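Local structure of uncharacterized protein YqbN (Bacillus subtilis, 3KLU) at residues Ala23-Val28 against Pro43-Ala48; Lys47-Asp52 against Val87-Tyr92. The protein is of unknown function but belongs to the XkdN-like phage tail assembly chaperone family, so it probably assists the assembly of a phage tail. All blocks are in the same frame, centred on the assembly; numbering follows the deposited sequence.

Contact 1: residues Ala23-Val28 against Pro43-Ala48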
loop_
_atom_site.group_PDB
_atom_site.type_symbol
_atom_site.label_atom_id
_atom_site.label_comp_id
_atom_site.label_asym_id
_atom_site.label_seq_id
_atom_site.Cartn_x
_atom_site.Cartn_y
_atom_site.Cartn_z
ATOM N N ALA A 23 -0.398 -4.002 13.515
ATOM C CA ALA A 23 -0.379 -2.894 12.577
ATOM C C ALA A 23 -1.739 -2.271 12.296
ATOM O O ALA A 23 -2.759 -2.937 12.133
ATOM C CB ALA A 23 0.262 -3.332 11.265
ATOM N N GLU A 24 -1.699 -0.958 12.255
ATOM C CA GLU A 24 -2.816 -0.089 11.985
ATOM C C GLU A 24 -4.013 -0.503 11.138
ATOM O O GLU A 24 -4.697 -1.501 11.348
ATOM C CB GLU A 24 -2.252 1.170 11.357
ATOM C CG GLU A 24 -0.843 0.999 10.726
ATOM C CD GLU A 24 -0.792 -0.026 9.601
ATOM O OE1 GLU A 24 -1.877 -0.442 9.153
ATOM O OE2 GLU A 24 0.323 -0.404 9.165
ATOM N N GLU A 25 -4.215 0.392 10.186
ATOM C CA GLU A 25 -5.238 0.477 9.160
ATOM C C GLU A 25 -5.458 1.967 9.344
ATOM O O GLU A 25 -6.296 2.413 10.117
ATOM C CB GLU A 25 -6.484 -0.332 9.484
ATOM C CG GLU A 25 -6.520 -1.641 8.713
ATOM C CD GLU A 25 -7.853 -1.885 8.009
ATOM O OE1 GLU A 25 -8.732 -0.994 8.051
ATOM O OE2 GLU A 25 -8.018 -2.972 7.409
ATOM N N VAL A 26 -4.599 2.717 8.666
ATOM C CA VAL A 26 -4.541 4.164 8.699
ATOM C C VAL A 26 -5.257 4.793 7.498
ATOM O O VAL A 26 -4.952 4.468 6.342
ATOM C CB VAL A 26 -3.061 4.565 8.687
ATOM C CG1 VAL A 26 -2.894 6.049 8.553
ATOM C CG2 VAL A 26 -2.404 4.058 9.950
ATOM N N GLU A 27 -6.212 5.685 7.759
ATOM C CA GLU A 27 -6.945 6.364 6.687
ATOM C C GLU A 27 -6.203 7.636 6.331
ATOM O O GLU A 27 -5.807 8.389 7.208
ATOM C CB GLU A 27 -8.331 6.751 7.137
ATOM C CG GLU A 27 -9.401 5.732 6.930
ATOM C CD GLU A 27 -10.749 6.313 7.338
ATOM O OE1 GLU A 27 -11.793 5.664 7.096
ATOM O OE2 GLU A 27 -10.746 7.436 7.907
ATOM N N VAL A 28 -6.052 7.885 5.041
ATOM C CA VAL A 28 -5.323 9.047 4.558
ATOM C C VAL A 28 -5.998 9.567 3.310
ATOM O O VAL A 28 -6.178 8.818 2.336
ATOM C CB VAL A 28 -3.880 8.680 4.134
ATOM C CG1 VAL A 28 -3.151 9.922 3.705
ATOM C CG2 VAL A 28 -3.145 7.960 5.259
ATOM N N PRO A 43 -11.073 8.787 1.880
ATOM C CA PRO A 43 -9.645 8.550 2.152
ATOM C C PRO A 43 -9.178 7.145 1.794
ATOM O O PRO A 43 -9.972 6.208 1.736
ATOM C CB PRO A 43 -9.523 8.820 3.654
ATOM C CG PRO A 43 -10.853 8.357 4.177
ATOM C CD PRO A 43 -11.839 8.866 3.146
ATOM N N PHE A 44 -7.886 7.021 1.520
ATOM C CA PHE A 44 -7.321 5.720 1.232
ATOM C C PHE A 44 -7.069 5.074 2.587
ATOM O O PHE A 44 -6.776 5.771 3.562
ATOM C CB PHE A 44 -5.981 5.875 0.547
ATOM C CG PHE A 44 -6.066 5.980 -0.921
ATOM C CD1 PHE A 44 -7.099 6.661 -1.521
ATOM C CD2 PHE A 44 -5.072 5.444 -1.704
ATOM C CE1 PHE A 44 -7.130 6.814 -2.928
ATOM C CE2 PHE A 44 -5.082 5.584 -3.107
ATOM C CZ PHE A 44 -6.114 6.271 -3.716
ATOM N N ILE A 45 -7.186 3.748 2.639
ATOM C CA ILE A 45 -6.896 2.995 3.843
ATOM C C ILE A 45 -5.635 2.178 3.584
ATOM O O ILE A 45 -5.589 1.330 2.647
ATOM C CB ILE A 45 -8.006 2.048 4.186
ATOM C CG1 ILE A 45 -9.267 2.836 4.461
ATOM C CG2 ILE A 45 -7.632 1.235 5.439
ATOM C CD1 ILE A 45 -10.460 1.925 4.745
ATOM N N PHE A 46 -4.615 2.454 4.398
ATOM C CA PHE A 46 -3.322 1.784 4.323
ATOM C C PHE A 46 -3.170 0.858 5.525
ATOM O O PHE A 46 -3.831 1.046 6.564
ATOM C CB PHE A 46 -2.167 2.784 4.346
ATOM C CG PHE A 46 -2.126 3.725 3.141
ATOM C CD1 PHE A 46 -2.988 4.823 3.060
ATOM C CD2 PHE A 46 -1.163 3.558 2.148
ATOM C CE1 PHE A 46 -2.872 5.744 2.010
ATOM C CE2 PHE A 46 -1.040 4.471 1.094
ATOM C CZ PHE A 46 -1.885 5.559 1.022
ATOM N N LYS A 47 -2.322 -0.154 5.356
ATOM C CA LYS A 47 -2.016 -1.121 6.398
ATOM C C LYS A 47 -0.748 -1.824 5.975
ATOM O O LYS A 47 -0.741 -2.528 4.971
ATOM C CB LYS A 47 -3.120 -2.157 6.544
ATOM C CG LYS A 47 -2.865 -3.136 7.683
ATOM C CD LYS A 47 -3.838 -4.310 7.584
ATOM C CE LYS A 47 -3.947 -5.023 8.904
ATOM N NZ LYS A 47 -2.570 -5.393 9.285
ATOM N N ALA A 48 0.327 -1.599 6.727
ATOM C CA ALA A 48 1.631 -2.213 6.462
ATOM C C ALA A 48 1.561 -3.720 6.151
ATOM O O ALA A 48 0.744 -4.475 6.702
ATOM C CB ALA A 48 2.569 -1.991 7.658
#

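Contact 2: residues Lys47-Asp52 against Val87-Tyr92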
loop_
_atom_site.group_PDB
_atom_site.type_symbol
_atom_site.label_atom_id
_atom_site.label_comp_id
_atom_site.label_asym_id
_atom_site.label_seq_id
_atom_site.Cartn_x
_atom_site.Cartn_y
_atom_site.Cartn_z
ATOM N N LYS A 47 -2.322 -0.154 5.356
ATOM C CA LYS A 47 -2.016 -1.121 6.398
ATOM C C LYS A 47 -0.748 -1.824 5.975
ATOM O O LYS A 47 -0.741 -2.528 4.971
ATOM C CB LYS A 47 -3.120 -2.157 6.544
ATOM C CG LYS A 47 -2.865 -3.136 7.683
ATOM C CD LYS A 47 -3.838 -4.310 7.584
ATOM C CE LYS A 47 -3.947 -5.023 8.904
ATOM N NZ LYS A 47 -2.570 -5.393 9.285
ATOM N N ALA A 48 0.327 -1.599 6.727
ATOM C CA ALA A 48 1.631 -2.213 6.462
ATOM C C ALA A 48 1.561 -3.720 6.151
ATOM O O ALA A 48 0.744 -4.475 6.702
ATOM C CB ALA A 48 2.569 -1.991 7.658
ATOM N N ILE A 49 2.413 -4.149 5.239
ATOM C CA ILE A 49 2.446 -5.561 4.924
ATOM C C ILE A 49 3.559 -6.151 5.808
ATOM O O ILE A 49 4.143 -5.447 6.627
ATOM C CB ILE A 49 2.703 -5.776 3.422
ATOM C CG1 ILE A 49 4.014 -5.103 3.009
ATOM C CG2 ILE A 49 1.550 -5.164 2.639
ATOM C CD1 ILE A 49 4.507 -5.492 1.635
ATOM N N THR A 50 3.861 -7.422 5.644
ATOM C CA THR A 50 4.857 -8.028 6.487
ATOM C C THR A 50 6.252 -7.884 5.933
ATOM O O THR A 50 6.473 -7.568 4.735
ATOM C CB THR A 50 4.554 -9.503 6.665
ATOM O OG1 THR A 50 4.714 -10.159 5.406
ATOM C CG2 THR A 50 3.088 -9.684 7.115
ATOM N N THR A 51 7.206 -8.102 6.815
ATOM C CA THR A 51 8.598 -8.032 6.441
ATOM C C THR A 51 8.883 -9.187 5.477
ATOM O O THR A 51 9.552 -9.001 4.470
ATOM C CB THR A 51 9.461 -8.107 7.714
ATOM O OG1 THR A 51 9.152 -6.972 8.554
ATOM C CG2 THR A 51 10.949 -8.165 7.349
ATOM N N ASP A 52 8.343 -10.367 5.770
ATOM C CA ASP A 52 8.518 -11.529 4.896
ATOM C C ASP A 52 8.038 -11.158 3.484
ATOM O O ASP A 52 8.682 -11.466 2.482
ATOM C CB ASP A 52 7.676 -12.741 5.387
ATOM C CG ASP A 52 8.325 -13.511 6.568
ATOM O OD1 ASP A 52 9.440 -13.141 6.974
ATOM O OD2 ASP A 52 7.725 -14.493 7.096
ATOM N N VAL A 87 0.805 -0.862 -3.666
ATOM C CA VAL A 87 -0.422 -1.539 -4.055
ATOM C C VAL A 87 -0.891 -2.454 -2.913
ATOM O O VAL A 87 -2.032 -2.387 -2.507
ATOM C CB VAL A 87 -0.205 -2.364 -5.363
ATOM C CG1 VAL A 87 -1.350 -3.422 -5.558
ATOM C CG2 VAL A 87 -0.220 -1.411 -6.568
ATOM N N GLU A 88 0.011 -3.276 -2.375
ATOM C CA GLU A 88 -0.349 -4.217 -1.304
ATOM C C GLU A 88 -0.548 -3.571 0.105
ATOM O O GLU A 88 -1.304 -4.061 0.955
ATOM C CB GLU A 88 0.680 -5.344 -1.298
ATOM C CG GLU A 88 0.539 -6.206 -2.551
ATOM C CD GLU A 88 1.583 -7.326 -2.647
ATOM O OE1 GLU A 88 2.126 -7.760 -1.600
ATOM O OE2 GLU A 88 1.856 -7.792 -3.775
ATOM N N THR A 89 0.093 -2.439 0.330
ATOM C CA THR A 89 -0.105 -1.731 1.585
ATOM C C THR A 89 -1.446 -0.976 1.532
ATOM O O THR A 89 -1.965 -0.531 2.550
ATOM C CB THR A 89 1.019 -0.731 1.753
ATOM O OG1 THR A 89 2.241 -1.464 1.803
ATOM C CG2 THR A 89 0.838 0.141 2.981
ATOM N N THR A 90 -2.009 -0.828 0.337
ATOM C CA THR A 90 -3.255 -0.083 0.223
ATOM C C THR A 90 -4.466 -0.971 0.231
ATOM O O THR A 90 -4.756 -1.631 -0.765
ATOM C CB THR A 90 -3.245 0.783 -1.042
ATOM O OG1 THR A 90 -2.148 1.698 -0.965
ATOM C CG2 THR A 90 -4.527 1.581 -1.166
ATOM N N VAL A 91 -5.192 -0.930 1.347
ATOM C CA VAL A 91 -6.379 -1.752 1.562
ATOM C C VAL A 91 -7.596 -1.330 0.741
ATOM O O VAL A 91 -8.351 -2.168 0.250
ATOM C CB VAL A 91 -6.814 -1.709 3.059
ATOM C CG1 VAL A 91 -7.755 -2.834 3.341
ATOM C CG2 VAL A 91 -5.603 -1.762 3.970
ATOM N N TYR A 92 -7.803 -0.012 0.682
ATOM C CA TYR A 92 -8.914 0.589 -0.047
ATOM C C TYR A 92 -8.375 1.896 -0.595
ATOM O O TYR A 92 -8.003 2.809 0.171
ATOM C CB TYR A 92 -10.089 0.857 0.897
ATOM C CG TYR A 92 -11.258 1.580 0.259
ATOM C CD1 TYR A 92 -12.005 0.970 -0.756
ATOM C CD2 TYR A 92 -11.653 2.851 0.687
ATOM C CE1 TYR A 92 -13.117 1.582 -1.324
ATOM C CE2 TYR A 92 -12.778 3.469 0.119
ATOM C CZ TYR A 92 -13.504 2.810 -0.881
ATOM O OH TYR A 92 -14.668 3.335 -1.374
HETATM O O HOH W 1 -2.003 -3.955 3.479
#

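Contact 1: residues Ala23-Val28 against Pro43-Ala48
Val26 and Val28 pair with Phe46 and Phe44 in an antiparallel two-strand arrangement, strand 26-28 forming an outer edge of the small three-stranded sheet beside the central strand 44-46. Four backbone bonds satisfy both N-H and C=O groups of these pairs. Val26 N gives to Phe46 O at 2.8 Å, and Phe46 N returns an almost straight bond (179° at the hydrogen) to Val26 O. At the other end, Val28 N reaches Phe44 O, while Phe44 N donates to Val28 O at 2.6 Å. Glu27 and Ile45, the non-hydrogen-bonded pair between them, meet on the sheet face away from the phenylalanines: Glu27 CG lies 3.8 Å from Ile45 CG1, the two side chains running side by side.

Beyond the strand the pairing passes to a side chain. As modelled, OE2 of the poorly ordered Glu24 accepts from Ala48 N at 2.7 Å, though the exact placing of this carboxylate is doubtful. On the aromatic face Val28 crosses Phe46 at about a right angle, Val28 CB approaching Phe46 CE1 to 3.8 Å, and helix 120-133 covers these side chains, with Trp126 meeting both phenylalanine rings. Phe46 CG stands anti to its carbonyl carbon and beside its backbone N (chi1 -64°), which is bonded to Val26 O; that same oxygen lies at the ring edge, in plane.

Contact 2: residues Lys47-Asp52 against Val87-Tyr92
A helix-to-strand junction, where helix 78-89 ends and strand 90-92 begins, is joined here to the connection running from strand 44-46 to helix 51-60. Lys47 N donates to Thr89 O at 2.9 Å; the bond follows on from the pairing of Ile45 O with Val91 N and extends the contact to Thr89, the last helical residue. In the strand itself, Val91 and Tyr92 both face Ile45, a classic beta bulge.

A modelled water lies between Lys47 O and Glu88 O, but it sits only 2.4 Å from Lys47 O, too short for a normal hydrogen bond, and the bridge is therefore doubtful. Thr89 CA makes a CA-H...O contact with the same Lys47 oxygen, and Thr89 CG2, anti to its backbone N, lies 3.7 Å from Lys47 O. The hydroxyl of Thr89 is engaged elsewhere, with Ile85 O and Asn134 ND2.

Ile49 lays its CG2 methyl against the end of the helix, 3.5 Å from Glu88 O and 4.0 Å from Glu88 CB. With CG1 between the backbone N and the carbonyl carbon (chi1 57°), it is CG2 that stands anti to the carbonyl carbon and meets Glu88. The Glu88 carboxylate reaches past this contact to salt bridges with Arg53 and Lys96, the former tying it to helix 51-60, whose N-cap is Thr50. On the other side of the Lys47-Thr89 bond, Val91 CG2 packs against the aliphatic start of the lysine, 3.6 Å from Lys47 CB.

In the fold
Contacts 1 and 2 share Lys47 and Ala48 and lie on the two sides of strand 44-46, the middle strand of the sheet: Ile45 pairs by its backbone with Val91 and Tyr92, while its neighbours bond to strand 26-28. Both are surface contacts, but each includes buried residues, Phe44 and Phe46 in contact 1 and Thr89 in contact 2, that face the interior beneath helix 120-133. Contact 1 buries more than twice the area and rests on regular strand pairing, extended by a carboxylate whose placing is less certain. Contact 2 is sparser, with a single direct backbone bond and a few side-chain contacts.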